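Local structure of putative TetR-family transcriptional regulator (2G3B) at residues A[5-10]-A[31-36]; A[24-29]-A[39-44]; A[46-51]-A[111-116]; A[99-104]-A[120-125]. The protein probably acts as a DNA-binding transcriptional regulator of the TetR family, most likely a repressor that recognises a cis-regulatory sequence. One frame throughout, in Å; residues are numbered along the deposited sequence. Where two conformers were deposited one is given.

Interaction 1 of 4, residues A[5-10]-A[31-36]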
loop_
_atom_site.group_PDB
_atom_site.type_symbol
_atom_site.label_atom_id
_atom_site.label_comp_id
_atom_site.label_asym_id
_atom_site.label_seq_id
_atom_site.Cartn_x
_atom_site.Cartn_y
_atom_site.Cartn_z
ATOM N N ARG A 5 17.056 1.967 24.587
ATOM C CA ARG A 5 16.456 1.190 23.491
ATOM C C ARG A 5 15.345 2.017 22.828
ATOM O O ARG A 5 15.334 2.140 21.619
ATOM C CB ARG A 5 15.893 -0.148 23.978
ATOM C CG ARG A 5 16.960 -1.165 24.280
ATOM C CD ARG A 5 16.379 -2.455 24.814
ATOM N NE ARG A 5 16.074 -3.418 23.745
ATOM C CZ ARG A 5 16.658 -4.618 23.605
ATOM N NH1 ARG A 5 17.590 -5.041 24.470
ATOM N NH2 ARG A 5 16.310 -5.416 22.595
ATOM N N ASP A 6 14.453 2.596 23.633
ATOM C CA ASP A 6 13.378 3.485 23.141
ATOM C C ASP A 6 13.898 4.682 22.327
ATOM O O ASP A 6 13.319 5.004 21.295
ATOM C CB ASP A 6 12.532 3.990 24.324
ATOM C CG ASP A 6 11.389 4.949 23.891
ATOM O OD1 ASP A 6 10.250 4.460 23.682
ATOM O OD2 ASP A 6 11.626 6.185 23.746
ATOM N N ALA A 7 14.990 5.330 22.782
ATOM C CA ALA A 7 15.615 6.431 22.033
ATOM C C ALA A 7 16.159 5.950 20.703
ATOM O O ALA A 7 16.027 6.628 19.686
ATOM C CB ALA A 7 16.766 7.117 22.867
ATOM N N ILE A 8 16.766 4.767 20.696
ATOM C CA ILE A 8 17.309 4.233 19.458
ATOM C C ILE A 8 16.166 3.999 18.433
ATOM O O ILE A 8 16.294 4.328 17.233
ATOM C CB ILE A 8 18.120 2.909 19.667
ATOM C CG1 ILE A 8 19.474 3.221 20.350
ATOM C CG2 ILE A 8 18.374 2.241 18.326
ATOM C CD1 ILE A 8 20.149 1.977 21.045
ATOM N N LEU A 9 15.092 3.393 18.918
ATOM C CA LEU A 9 13.987 2.964 18.043
ATOM C C LEU A 9 13.233 4.210 17.539
ATOM O O LEU A 9 12.908 4.339 16.354
ATOM C CB LEU A 9 13.079 1.973 18.813
ATOM C CG LEU A 9 13.832 0.657 19.101
ATOM C CD1 LEU A 9 13.033 -0.351 19.872
ATOM C CD2 LEU A 9 14.360 0.076 17.793
ATOM N N LYS A 10 13.002 5.163 18.432
ATOM C CA LYS A 10 12.381 6.428 18.040
ATOM C C LYS A 10 13.188 7.133 16.908
ATOM O O LYS A 10 12.615 7.664 15.941
ATOM C CB LYS A 10 12.298 7.291 19.283
ATOM C CG LYS A 10 11.768 8.692 19.089
ATOM C CD LYS A 10 12.101 9.481 20.344
ATOM C CE LYS A 10 11.143 9.077 21.458
ATOM N N GLU A 31 23.840 8.624 16.946
ATOM C CA GLU A 31 24.062 10.046 17.288
ATOM C C GLU A 31 22.732 10.740 17.655
ATOM O O GLU A 31 22.627 11.371 18.698
ATOM C CB GLU A 31 24.727 10.793 16.141
ATOM C CG GLU A 31 26.213 10.756 16.133
ATOM N N VAL A 32 21.698 10.576 16.827
ATOM C CA VAL A 32 20.399 11.162 17.151
ATOM C C VAL A 32 19.980 10.722 18.540
ATOM O O VAL A 32 19.512 11.552 19.354
ATOM C CB VAL A 32 19.293 10.839 16.104
ATOM C CG1 VAL A 32 17.936 11.345 16.570
ATOM C CG2 VAL A 32 19.633 11.510 14.778
ATOM N N ALA A 33 20.242 9.452 18.855
ATOM C CA ALA A 33 19.679 8.878 20.057
ATOM C C ALA A 33 20.512 9.185 21.285
ATOM O O ALA A 33 20.101 8.840 22.383
ATOM C CB ALA A 33 19.421 7.328 19.905
ATOM N N GLY A 34 21.665 9.823 21.087
ATOM C CA GLY A 34 22.580 10.184 22.169
ATOM C C GLY A 34 23.291 8.958 22.718
ATOM O O GLY A 34 23.649 8.898 23.925
ATOM N N VAL A 35 23.474 7.951 21.862
ATOM C CA VAL A 35 24.185 6.733 22.317
ATOM C C VAL A 35 25.312 6.337 21.372
ATOM O O VAL A 35 25.465 6.953 20.341
ATOM C CB VAL A 35 23.192 5.564 22.506
ATOM C CG1 VAL A 35 22.092 5.968 23.561
ATOM C CG2 VAL A 35 22.553 5.181 21.163
ATOM N N SER A 36 26.071 5.296 21.702
ATOM C CA SER A 36 27.153 4.850 20.854
ATOM C C SER A 36 26.623 3.787 19.901
ATOM O O SER A 36 25.743 3.022 20.245
ATOM C CB SER A 36 28.265 4.230 21.698
ATOM O OG SER A 36 27.817 2.961 22.179
#

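Interaction 2 of 4, residues A[24-29]-A[39-44]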
loop_
_atom_site.group_PDB
_atom_site.type_symbol
_atom_site.label_atom_id
_atom_site.label_comp_id
_atom_site.label_asym_id
_atom_site.label_seq_id
_atom_site.Cartn_x
_atom_site.Cartn_y
_atom_site.Cartn_z
ATOM N N LEU A 24 18.895 5.171 6.394
ATOM C CA LEU A 24 19.117 4.760 7.773
ATOM C C LEU A 24 20.568 4.322 7.943
ATOM O O LEU A 24 21.008 3.326 7.344
ATOM C CB LEU A 24 18.215 3.583 8.136
ATOM C CG LEU A 24 18.324 2.925 9.515
ATOM C CD1 LEU A 24 17.528 3.682 10.578
ATOM C CD2 LEU A 24 17.793 1.472 9.459
ATOM N N ARG A 25 21.289 5.039 8.795
ATOM C CA ARG A 25 22.644 4.704 9.074
ATOM C C ARG A 25 22.757 4.555 10.613
ATOM O O ARG A 25 22.275 5.412 11.377
ATOM C CB ARG A 25 23.544 5.815 8.527
ATOM C CG ARG A 25 23.743 5.856 6.988
ATOM C CD ARG A 25 24.979 6.749 6.658
ATOM N NE ARG A 25 26.282 6.119 6.958
ATOM C CZ ARG A 25 27.174 6.509 7.887
ATOM N NH1 ARG A 25 26.979 7.573 8.659
ATOM N NH2 ARG A 25 28.288 5.820 8.035
ATOM N N VAL A 26 23.350 3.454 11.052
ATOM C CA VAL A 26 23.575 3.180 12.504
ATOM C C VAL A 26 24.237 4.339 13.243
ATOM O O VAL A 26 23.815 4.722 14.349
ATOM C CB VAL A 26 24.382 1.882 12.681
ATOM C CG1 VAL A 26 24.968 1.742 14.093
ATOM C CG2 VAL A 26 23.487 0.677 12.335
ATOM N N ASN A 27 25.247 4.923 12.623
ATOM C CA ASN A 27 25.983 6.031 13.242
ATOM C C ASN A 27 25.132 7.259 13.439
ATOM O O ASN A 27 25.238 7.949 14.467
ATOM C CB ASN A 27 27.168 6.416 12.381
ATOM C CG ASN A 27 28.380 5.588 12.670
ATOM O OD1 ASN A 27 28.302 4.569 13.368
ATOM N ND2 ASN A 27 29.524 6.018 12.136
ATOM N N ASP A 28 24.280 7.541 12.447
ATOM C CA ASP A 28 23.394 8.688 12.545
ATOM C C ASP A 28 22.278 8.463 13.586
ATOM O O ASP A 28 22.037 9.342 14.449
ATOM C CB ASP A 28 22.822 9.065 11.168
ATOM C CG ASP A 28 23.916 9.391 10.148
ATOM O OD1 ASP A 28 24.974 9.969 10.524
ATOM O OD2 ASP A 28 23.722 9.076 8.961
ATOM N N VAL A 29 21.644 7.289 13.514
ATOM C CA VAL A 29 20.636 6.844 14.491
ATOM C C VAL A 29 21.198 6.918 15.900
ATOM O O VAL A 29 20.633 7.556 16.806
ATOM C CB VAL A 29 20.191 5.379 14.220
ATOM C CG1 VAL A 29 19.310 4.852 15.387
ATOM C CG2 VAL A 29 19.416 5.305 12.935
ATOM N N LEU A 39 26.384 0.368 21.598
ATOM C CA LEU A 39 25.186 0.051 22.423
ATOM C C LEU A 39 24.086 -0.437 21.530
ATOM O O LEU A 39 23.327 -1.360 21.900
ATOM C CB LEU A 39 24.696 1.237 23.226
ATOM C CG LEU A 39 23.461 0.973 24.102
ATOM C CD1 LEU A 39 23.794 0.033 25.289
ATOM C CD2 LEU A 39 22.847 2.235 24.568
ATOM N N LEU A 40 23.977 0.188 20.357
ATOM C CA LEU A 40 22.932 -0.202 19.413
ATOM C C LEU A 40 23.135 -1.679 18.990
ATOM O O LEU A 40 22.170 -2.504 18.998
ATOM C CB LEU A 40 22.914 0.823 18.254
ATOM C CG LEU A 40 21.814 0.725 17.217
ATOM C CD1 LEU A 40 21.591 2.121 16.556
ATOM C CD2 LEU A 40 22.247 -0.356 16.194
ATOM N N TYR A 41 24.380 -2.045 18.680
ATOM C CA TYR A 41 24.680 -3.428 18.339
ATOM C C TYR A 41 24.524 -4.414 19.492
ATOM O O TYR A 41 24.127 -5.568 19.275
ATOM C CB TYR A 41 26.090 -3.578 17.809
ATOM C CG TYR A 41 26.343 -2.865 16.505
ATOM C CD1 TYR A 41 25.572 -3.110 15.389
ATOM C CD2 TYR A 41 27.431 -1.995 16.374
ATOM C CE1 TYR A 41 25.828 -2.464 14.182
ATOM C CE2 TYR A 41 27.701 -1.342 15.152
ATOM C CZ TYR A 41 26.913 -1.590 14.081
ATOM O OH TYR A 41 27.197 -0.978 12.885
ATOM N N TYR A 42 24.862 -3.978 20.703
ATOM C CA TYR A 42 24.566 -4.789 21.883
ATOM C C TYR A 42 23.070 -5.133 22.010
ATOM O O TYR A 42 22.716 -6.277 22.293
ATOM C CB TYR A 42 25.063 -4.115 23.153
ATOM C CG TYR A 42 24.946 -5.016 24.372
ATOM C CD1 TYR A 42 25.760 -6.175 24.518
ATOM C CD2 TYR A 42 24.032 -4.724 25.379
ATOM C CE1 TYR A 42 25.630 -7.019 25.652
ATOM C CE2 TYR A 42 23.887 -5.566 26.480
ATOM C CZ TYR A 42 24.692 -6.691 26.615
ATOM O OH TYR A 42 24.549 -7.490 27.726
ATOM N N HIS A 43 22.192 -4.152 21.819
ATOM C CA HIS A 43 20.745 -4.461 21.988
ATOM C C HIS A 43 20.109 -5.122 20.807
ATOM O O HIS A 43 19.158 -5.869 20.977
ATOM C CB HIS A 43 19.921 -3.200 22.296
ATOM C CG HIS A 43 20.180 -2.644 23.656
ATOM N ND1 HIS A 43 20.089 -3.417 24.795
ATOM C CD2 HIS A 43 20.522 -1.400 24.069
ATOM C CE1 HIS A 43 20.390 -2.680 25.851
ATOM N NE2 HIS A 43 20.647 -1.451 25.440
ATOM N N PHE A 44 20.553 -4.790 19.601
ATOM C CA PHE A 44 19.822 -5.200 18.386
ATOM C C PHE A 44 20.635 -6.104 17.446
ATOM O O PHE A 44 20.113 -6.613 16.464
ATOM C CB PHE A 44 19.309 -3.948 17.669
ATOM C CG PHE A 44 18.397 -3.105 18.542
ATOM C CD1 PHE A 44 18.826 -1.865 19.032
ATOM C CD2 PHE A 44 17.112 -3.569 18.898
ATOM C CE1 PHE A 44 17.974 -1.087 19.854
ATOM C CE2 PHE A 44 16.260 -2.796 19.732
ATOM C CZ PHE A 44 16.693 -1.561 20.189
#

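Interaction 3 of 4, residues A[46-51]-A[111-116]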
loop_
_atom_site.group_PDB
_atom_site.type_symbol
_atom_site.label_atom_id
_atom_site.label_comp_id
_atom_site.label_asym_id
_atom_site.label_seq_id
_atom_site.Cartn_x
_atom_site.Cartn_y
_atom_site.Cartn_z
ATOM N N ASP A 46 22.524 -6.324 14.945
ATOM C CA ASP A 46 22.888 -6.007 13.566
ATOM C C ASP A 46 21.772 -5.164 12.931
ATOM O O ASP A 46 20.747 -4.833 13.586
ATOM C CB ASP A 46 23.219 -7.293 12.751
ATOM C CG ASP A 46 22.118 -8.331 12.831
ATOM O OD1 ASP A 46 20.971 -7.943 13.164
ATOM O OD2 ASP A 46 22.406 -9.521 12.583
ATOM N N ARG A 47 21.974 -4.771 11.674
ATOM C CA ARG A 47 21.032 -3.873 11.020
ATOM C C ARG A 47 19.660 -4.526 10.826
ATOM O O ARG A 47 18.644 -3.873 11.057
ATOM C CB ARG A 47 21.595 -3.319 9.706
ATOM C CG ARG A 47 20.715 -2.257 9.056
ATOM C CD ARG A 47 21.379 -1.720 7.770
ATOM N NE ARG A 47 20.391 -1.298 6.775
ATOM C CZ ARG A 47 19.695 -2.132 5.997
ATOM N NH1 ARG A 47 19.885 -3.455 6.065
ATOM N NH2 ARG A 47 18.830 -1.637 5.121
ATOM N N ILE A 48 19.617 -5.808 10.469
ATOM C CA ILE A 48 18.291 -6.466 10.388
ATOM C C ILE A 48 17.607 -6.562 11.773
ATOM O O ILE A 48 16.392 -6.378 11.879
ATOM C CB ILE A 48 18.325 -7.846 9.606
ATOM C CG1 ILE A 48 16.921 -8.314 9.211
ATOM C CG2 ILE A 48 19.061 -8.974 10.348
ATOM C CD1 ILE A 48 16.112 -7.322 8.341
ATOM N N GLY A 49 18.376 -6.855 12.819
ATOM C CA GLY A 49 17.791 -6.852 14.201
ATOM C C GLY A 49 17.216 -5.478 14.554
ATOM O O GLY A 49 16.147 -5.377 15.165
ATOM N N LEU A 50 17.925 -4.407 14.163
ATOM C CA LEU A 50 17.455 -3.019 14.360
ATOM C C LEU A 50 16.112 -2.800 13.662
ATOM O O LEU A 50 15.144 -2.273 14.256
ATOM C CB LEU A 50 18.544 -1.959 13.910
ATOM C CG LEU A 50 18.160 -0.442 14.016
ATOM C CD1 LEU A 50 17.915 -0.071 15.484
ATOM C CD2 LEU A 50 19.182 0.552 13.394
ATOM N N LEU A 51 16.022 -3.243 12.411
ATOM C CA LEU A 51 14.820 -2.969 11.603
ATOM C C LEU A 51 13.632 -3.773 12.136
ATOM O O LEU A 51 12.499 -3.243 12.257
ATOM C CB LEU A 51 15.079 -3.301 10.124
ATOM C CG LEU A 51 16.076 -2.380 9.394
ATOM C CD1 LEU A 51 16.465 -2.914 8.034
ATOM C CD2 LEU A 51 15.546 -0.985 9.262
ATOM N N GLU A 111 13.993 -6.094 -0.795
ATOM C CA GLU A 111 14.917 -6.550 0.265
ATOM C C GLU A 111 14.348 -7.730 1.021
ATOM O O GLU A 111 13.582 -7.528 1.964
ATOM C CB GLU A 111 15.105 -5.479 1.314
ATOM C CG GLU A 111 15.664 -4.215 0.775
ATOM C CD GLU A 111 17.110 -4.375 0.411
ATOM O OE1 GLU A 111 17.738 -5.381 0.845
ATOM O OE2 GLU A 111 17.598 -3.510 -0.336
ATOM N N GLU A 112 14.725 -8.943 0.638
ATOM C CA GLU A 112 14.032 -10.149 1.129
ATOM C C GLU A 112 14.138 -10.382 2.652
ATOM O O GLU A 112 13.220 -10.938 3.265
ATOM C CB GLU A 112 14.500 -11.360 0.315
ATOM C CG GLU A 112 14.256 -12.745 0.907
ATOM C CD GLU A 112 14.349 -13.821 -0.170
ATOM O OE1 GLU A 112 14.493 -15.033 0.168
ATOM O OE2 GLU A 112 14.272 -13.441 -1.373
ATOM N N ALA A 113 15.224 -9.918 3.265
ATOM C CA ALA A 113 15.417 -10.100 4.722
ATOM C C ALA A 113 14.358 -9.392 5.574
ATOM O O ALA A 113 14.132 -9.789 6.714
ATOM C CB ALA A 113 16.821 -9.624 5.176
ATOM N N LEU A 114 13.796 -8.309 5.032
ATOM C CA LEU A 114 12.770 -7.510 5.703
ATOM C C LEU A 114 11.422 -8.231 5.756
ATOM O O LEU A 114 10.513 -7.877 6.517
ATOM C CB LEU A 114 12.585 -6.201 4.926
ATOM C CG LEU A 114 13.245 -4.946 5.486
ATOM C CD1 LEU A 114 12.734 -3.690 4.710
ATOM C CD2 LEU A 114 12.793 -4.898 6.987
ATOM N N ARG A 115 11.270 -9.227 4.897
ATOM C CA ARG A 115 9.932 -9.845 4.655
ATOM C C ARG A 115 9.417 -10.575 5.862
ATOM O O ARG A 115 8.225 -10.389 6.239
ATOM C CB ARG A 115 9.969 -10.794 3.443
ATOM C CG ARG A 115 10.116 -10.053 2.129
ATOM C CD ARG A 115 10.269 -11.063 1.009
ATOM N NE ARG A 115 10.330 -10.346 -0.276
ATOM C CZ ARG A 115 10.365 -10.959 -1.451
ATOM N NH1 ARG A 115 10.347 -12.303 -1.510
ATOM N NH2 ARG A 115 10.418 -10.241 -2.559
ATOM N N ASP A 116 10.279 -11.397 6.484
ATOM C CA ASP A 116 9.826 -12.196 7.657
ATOM C C ASP A 116 9.435 -11.301 8.862
ATOM O O ASP A 116 8.365 -11.463 9.425
ATOM C CB ASP A 116 10.867 -13.261 8.072
ATOM C CG ASP A 116 10.815 -14.504 7.182
ATOM O OD1 ASP A 116 9.881 -14.640 6.353
ATOM O OD2 ASP A 116 11.681 -15.359 7.339
#

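Interaction 4 of 4, residues A[99-104]-A[120-125]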
loop_
_atom_site.group_PDB
_atom_site.type_symbol
_atom_site.label_atom_id
_atom_site.label_comp_id
_atom_site.label_asym_id
_atom_site.label_seq_id
_atom_site.Cartn_x
_atom_site.Cartn_y
_atom_site.Cartn_z
ATOM N N LEU A 99 4.508 6.955 7.333
ATOM C CA LEU A 99 5.612 7.074 6.418
ATOM C C LEU A 99 6.609 5.933 6.547
ATOM O O LEU A 99 7.038 5.396 5.518
ATOM C CB LEU A 99 6.375 8.415 6.576
ATOM C CG LEU A 99 5.614 9.658 6.177
ATOM C CD1 LEU A 99 6.254 10.902 6.886
ATOM C CD2 LEU A 99 5.629 9.757 4.591
ATOM N N ALA A 100 7.011 5.608 7.781
ATOM C CA ALA A 100 8.010 4.548 8.051
ATOM C C ALA A 100 7.460 3.197 7.616
ATOM O O ALA A 100 8.140 2.460 6.926
ATOM C CB ALA A 100 8.389 4.518 9.524
ATOM N N TRP A 101 6.180 2.923 7.913
ATOM C CA TRP A 101 5.577 1.665 7.507
ATOM C C TRP A 101 5.503 1.589 5.980
ATOM O O TRP A 101 5.818 0.566 5.403
ATOM C CB TRP A 101 4.167 1.547 8.116
ATOM C CG TRP A 101 3.577 0.238 7.952
ATOM C CD1 TRP A 101 2.746 -0.183 6.923
ATOM C CD2 TRP A 101 3.726 -0.873 8.838
ATOM N NE1 TRP A 101 2.407 -1.505 7.139
ATOM C CE2 TRP A 101 2.990 -1.948 8.297
ATOM C CE3 TRP A 101 4.456 -1.082 10.018
ATOM C CZ2 TRP A 101 2.923 -3.211 8.927
ATOM C CZ3 TRP A 101 4.395 -2.328 10.632
ATOM C CH2 TRP A 101 3.623 -3.376 10.080
ATOM N N ASN A 102 5.032 2.654 5.341
ATOM C CA ASN A 102 5.008 2.770 3.889
ATOM C C ASN A 102 6.364 2.426 3.243
ATOM O O ASN A 102 6.426 1.647 2.278
ATOM C CB ASN A 102 4.615 4.217 3.528
ATOM C CG ASN A 102 4.006 4.329 2.141
ATOM O OD1 ASN A 102 4.626 4.857 1.231
ATOM N ND2 ASN A 102 2.796 3.827 1.980
ATOM N N GLU A 103 7.448 2.980 3.815
ATOM C CA GLU A 103 8.830 2.685 3.370
ATOM C C GLU A 103 9.215 1.225 3.549
ATOM O O GLU A 103 9.743 0.587 2.645
ATOM C CB GLU A 103 9.860 3.558 4.121
ATOM C CG GLU A 103 9.859 5.021 3.668
ATOM C CD GLU A 103 10.510 5.208 2.288
ATOM O OE1 GLU A 103 11.257 4.309 1.805
ATOM O OE2 GLU A 103 10.291 6.299 1.707
ATOM N N LEU A 104 8.972 0.704 4.726
ATOM C CA LEU A 104 9.277 -0.714 4.992
ATOM C C LEU A 104 8.496 -1.666 4.121
ATOM O O LEU A 104 9.044 -2.688 3.614
ATOM C CB LEU A 104 8.986 -1.012 6.456
ATOM C CG LEU A 104 9.981 -0.302 7.396
ATOM C CD1 LEU A 104 9.342 -0.096 8.769
ATOM C CD2 LEU A 104 11.341 -1.032 7.519
ATOM N N ARG A 120 5.554 -10.765 10.312
ATOM C CA ARG A 120 5.223 -11.093 11.712
ATOM C C ARG A 120 4.558 -9.904 12.321
ATOM O O ARG A 120 3.595 -10.075 13.053
ATOM C CB ARG A 120 6.477 -11.440 12.518
ATOM C CG ARG A 120 6.988 -12.893 12.294
ATOM C CD ARG A 120 8.132 -13.262 13.248
ATOM N NE ARG A 120 9.383 -12.525 13.004
ATOM C CZ ARG A 120 10.433 -12.971 12.303
ATOM N NH1 ARG A 120 10.429 -14.143 11.695
ATOM N NH2 ARG A 120 11.499 -12.203 12.179
ATOM N N THR A 121 5.086 -8.693 12.066
ATOM C CA THR A 121 4.473 -7.497 12.655
ATOM C C THR A 121 3.092 -7.255 12.048
ATOM O O THR A 121 2.148 -6.971 12.764
ATOM C CB THR A 121 5.440 -6.271 12.537
ATOM O OG1 THR A 121 6.646 -6.621 13.188
ATOM C CG2 THR A 121 4.872 -5.016 13.221
ATOM N N THR A 122 2.954 -7.431 10.731
ATOM C CA THR A 122 1.652 -7.244 10.075
ATOM C C THR A 122 0.649 -8.265 10.649
ATOM O O THR A 122 -0.526 -7.915 10.924
ATOM C CB THR A 122 1.763 -7.423 8.544
ATOM O OG1 THR A 122 2.672 -6.465 8.044
ATOM C CG2 THR A 122 0.385 -7.266 7.830
ATOM N N ALA A 123 1.121 -9.491 10.902
ATOM C CA ALA A 123 0.250 -10.548 11.445
ATOM C C ALA A 123 -0.294 -10.172 12.819
ATOM O O ALA A 123 -1.430 -10.449 13.133
ATOM C CB ALA A 123 0.972 -11.887 11.483
ATOM N N ALA A 124 0.529 -9.500 13.636
ATOM C CA ALA A 124 0.099 -9.020 14.942
ATOM C C ALA A 124 -1.008 -7.941 14.821
ATOM O O ALA A 124 -2.004 -7.986 15.534
ATOM C CB ALA A 124 1.336 -8.484 15.715
ATOM N N TRP A 125 -0.850 -7.020 13.880
ATOM C CA TRP A 125 -1.873 -6.009 13.622
ATOM C C TRP A 125 -3.167 -6.672 13.144
ATOM O O TRP A 125 -4.275 -6.405 13.662
ATOM C CB TRP A 125 -1.345 -5.016 12.564
ATOM C CG TRP A 125 -2.291 -3.938 12.126
ATOM C CD1 TRP A 125 -3.395 -3.449 12.810
ATOM C CD2 TRP A 125 -2.220 -3.201 10.884
ATOM N NE1 TRP A 125 -4.009 -2.448 12.021
ATOM C CE2 TRP A 125 -3.317 -2.303 10.849
ATOM C CE3 TRP A 125 -1.357 -3.265 9.774
ATOM C CZ2 TRP A 125 -3.546 -1.430 9.770
ATOM C CZ3 TRP A 125 -1.579 -2.418 8.692
ATOM C CH2 TRP A 125 -2.665 -1.511 8.694
#

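Interaction 1 of 4, residues A[5-10]-A[31-36]
Ala33 points its CB toward helix 2-23, meeting the carbonyl oxygen of Ala7 at 3.5 Å from CB to O. Ala7 answers from the other side: its own CB faces the end of helix 26-33, and the two methyls stand 4.0 Å apart, Ala7 CB to Ala33 CB. With nothing bulkier than a methyl on either residue, the backbones come near, 5.1 Å between Ala7 CA and Ala33 CA. Ile8 joins from the flank. Its CB leaves the helix beside the contact, but CG1, anti to the carbonyl carbon (chi1 -73°), carries the chain back across and lies 3.7 Å from Val35 CG2. The two branched side chains cross at about a right angle, and CD1 of Ile8 also touches that same methyl of Val35. Helix 26-33 opens the helix-turn-helix predicted for residues 25-44, and the turn begins here: Gly34, at positive phi (73°), ends the helix in a Schellman motif. The chain then extends through Val35, whose CB points back at helix 2-23, and Ser36 caps the next helix with OG on Leu39 N. Val35 CG2 occupies the position between its backbone N and carbonyl carbon, the branch that reaches Ile8. On its other sides Ile8 packs against Leu40 and Phe44 of helix 37-44 and Leu50 of helix 47-66.

Interaction 2 of 4, residues A[24-29]-A[39-44]
Val26 and Val29, one turn apart on helix 26-33, present their methyls to Leu40, whose forked end fits against both. Leu40 CD1 lies 3.7 Å from Val29 CG1 and also nears the carbonyl oxygen of Val26, while CD2 meets Val26 CG1 at 4.0 Å and has CG2 only slightly farther off. The fork is brought there by a CG anti to the backbone N (chi1 -173°), which extends the leucine from its helix into the hollow between the two valines. Val29 and Leu40 cross at about a right angle, Val26 and Leu40 more obliquely. Tyr41 closes the outer side of Val26: its CB leaves along the flank, yet the ring reaches across obliquely until OH is 3.7 Å from Val26 CG1 and CZ 3.9 Å from the same methyl. Val26 thus forms a bump lodged between a leucine branch and the phenol end. Trimming Val26 to an alanine would probably open a gap beside Leu40 CD2 and take away the methyl that Tyr41 OH and CZ rest on. Behind these residues, Val29 touches Ser12 and Leu40 touches Ile8, both on helix 2-23, which underlies the pair. Arg25, the N-cap residue of helix 26-33, makes a salt bridge to Asp28 from NH1 to OD2. Two short helices joined by a tight turn and packed through apolar side chains fit a helix-turn-helix, which residues 25-44 are predicted to form for DNA binding.

Interaction 3 of 4, residues A[46-51]-A[111-116]
Ala113 and Leu114, at the approach to helix 115-139, rest on Ile48 and Leu51 in the first turns of helix 47-66, joining the probable DNA-binding region of this TetR-type protein to the BetI-type C-terminal region. Segment 111-116 enters through Glu111, which leads into the contact with its CB directed toward helix 47-66. Ala113 follows, with its methyl turned toward Ile48 and 4.0 Å from CD1. Its carbonyl oxygen lies nearer still, 3.6 Å from that same CD1. The isoleucine gets there because CG1 is anti to the backbone N (chi1 -165°), sending the longer branch out from the helix. Leu114 starts off along the flank but brings its end round, CD2 approaching Leu51 CB at 4.2 Å and Ile48 CD1 at about the same range. Its side chain also packs on Leu104, Ser107 and Ala108 of helix 92-110, and is buried. Arg115 then turns to the preceding helix, hydrogen-bonding Ala108 O and Val109 O, and packs on Cys168 of the second subunit. Across the contact, Asp46 secures the start of helix 47-66 as N-cap: its OD1 accepts from Gly49 N at 2.8 Å, nearly along the carboxylate C-O axis.

Interaction 4 of 4, residues A[99-104]-A[120-125]
Trp101 reaches from helix 92-110 to helix 115-139, whose short segments pass no closer than 13.2 Å between axes and run at 129° to each other. Its CB points toward the opposite helix, and CG, anti to the backbone N (chi1 -170°), continues outward so that the indole stands away from its own backbone. The pyrrole part lies nearer the parent helix; the benzo part does the touching. CZ2 comes first, 3.4 Å from Thr122 OG1, which sits at the ring edge near its plane. From another direction CZ2 also looks toward Trp125, with CE3 4.4 Å away in an oblique approach. At the far end CH2 lies 3.8 Å from Thr121 CG2, and CZ3 meets the same methyl, which lies in the indole plane at the edge. Trp101 and Thr121 slide past each other in opposite directions, while Thr122 crosses obliquely. Both threonine hydroxyls have polar partners of their own: Thr122 OG1 bonds to Leu118 O, and Thr121 OG1 to Pro117 O and Asn56 OD1. A leucine in place of Trp101 would probably leave a gap against Thr121 CG2, Thr122 and Trp125, since the benzo ring bridges the distance. Trp125 also touches Thr156 of helix 148-167 and Arg66 of helix 47-66, and its side chain is about 3 Å from a bound glycerol, probably from the crystallisation liquor. This helix-to-helix packing belongs to the all-helical C-terminal domain of TetR-type regulators, which commonly holds their ligand pocket.

Overall arrangement
Interactions 1 and 2 lie side by side, centres 8 Å apart; both use helix 26-33, and their segments alternate along the chain, so helix 2-23 and the predicted helix-turn-helix form one compact unit. Interaction 3 follows in sequence, 13 Å from interaction 2 between centres, and touches both earlier contacts through helix 47-66, Leu50 meeting Ile8 and Phe44. Interaction 4 sits deepest, about 5 Å from the chain's centre, and shares helix 115-139 with interaction 3, 12 Å away between centres; the segments of these two also alternate along the chain. It touches neither interaction 1 nor interaction 2. Interaction 3 therefore links the probable DNA-binding end to the C-terminal domain.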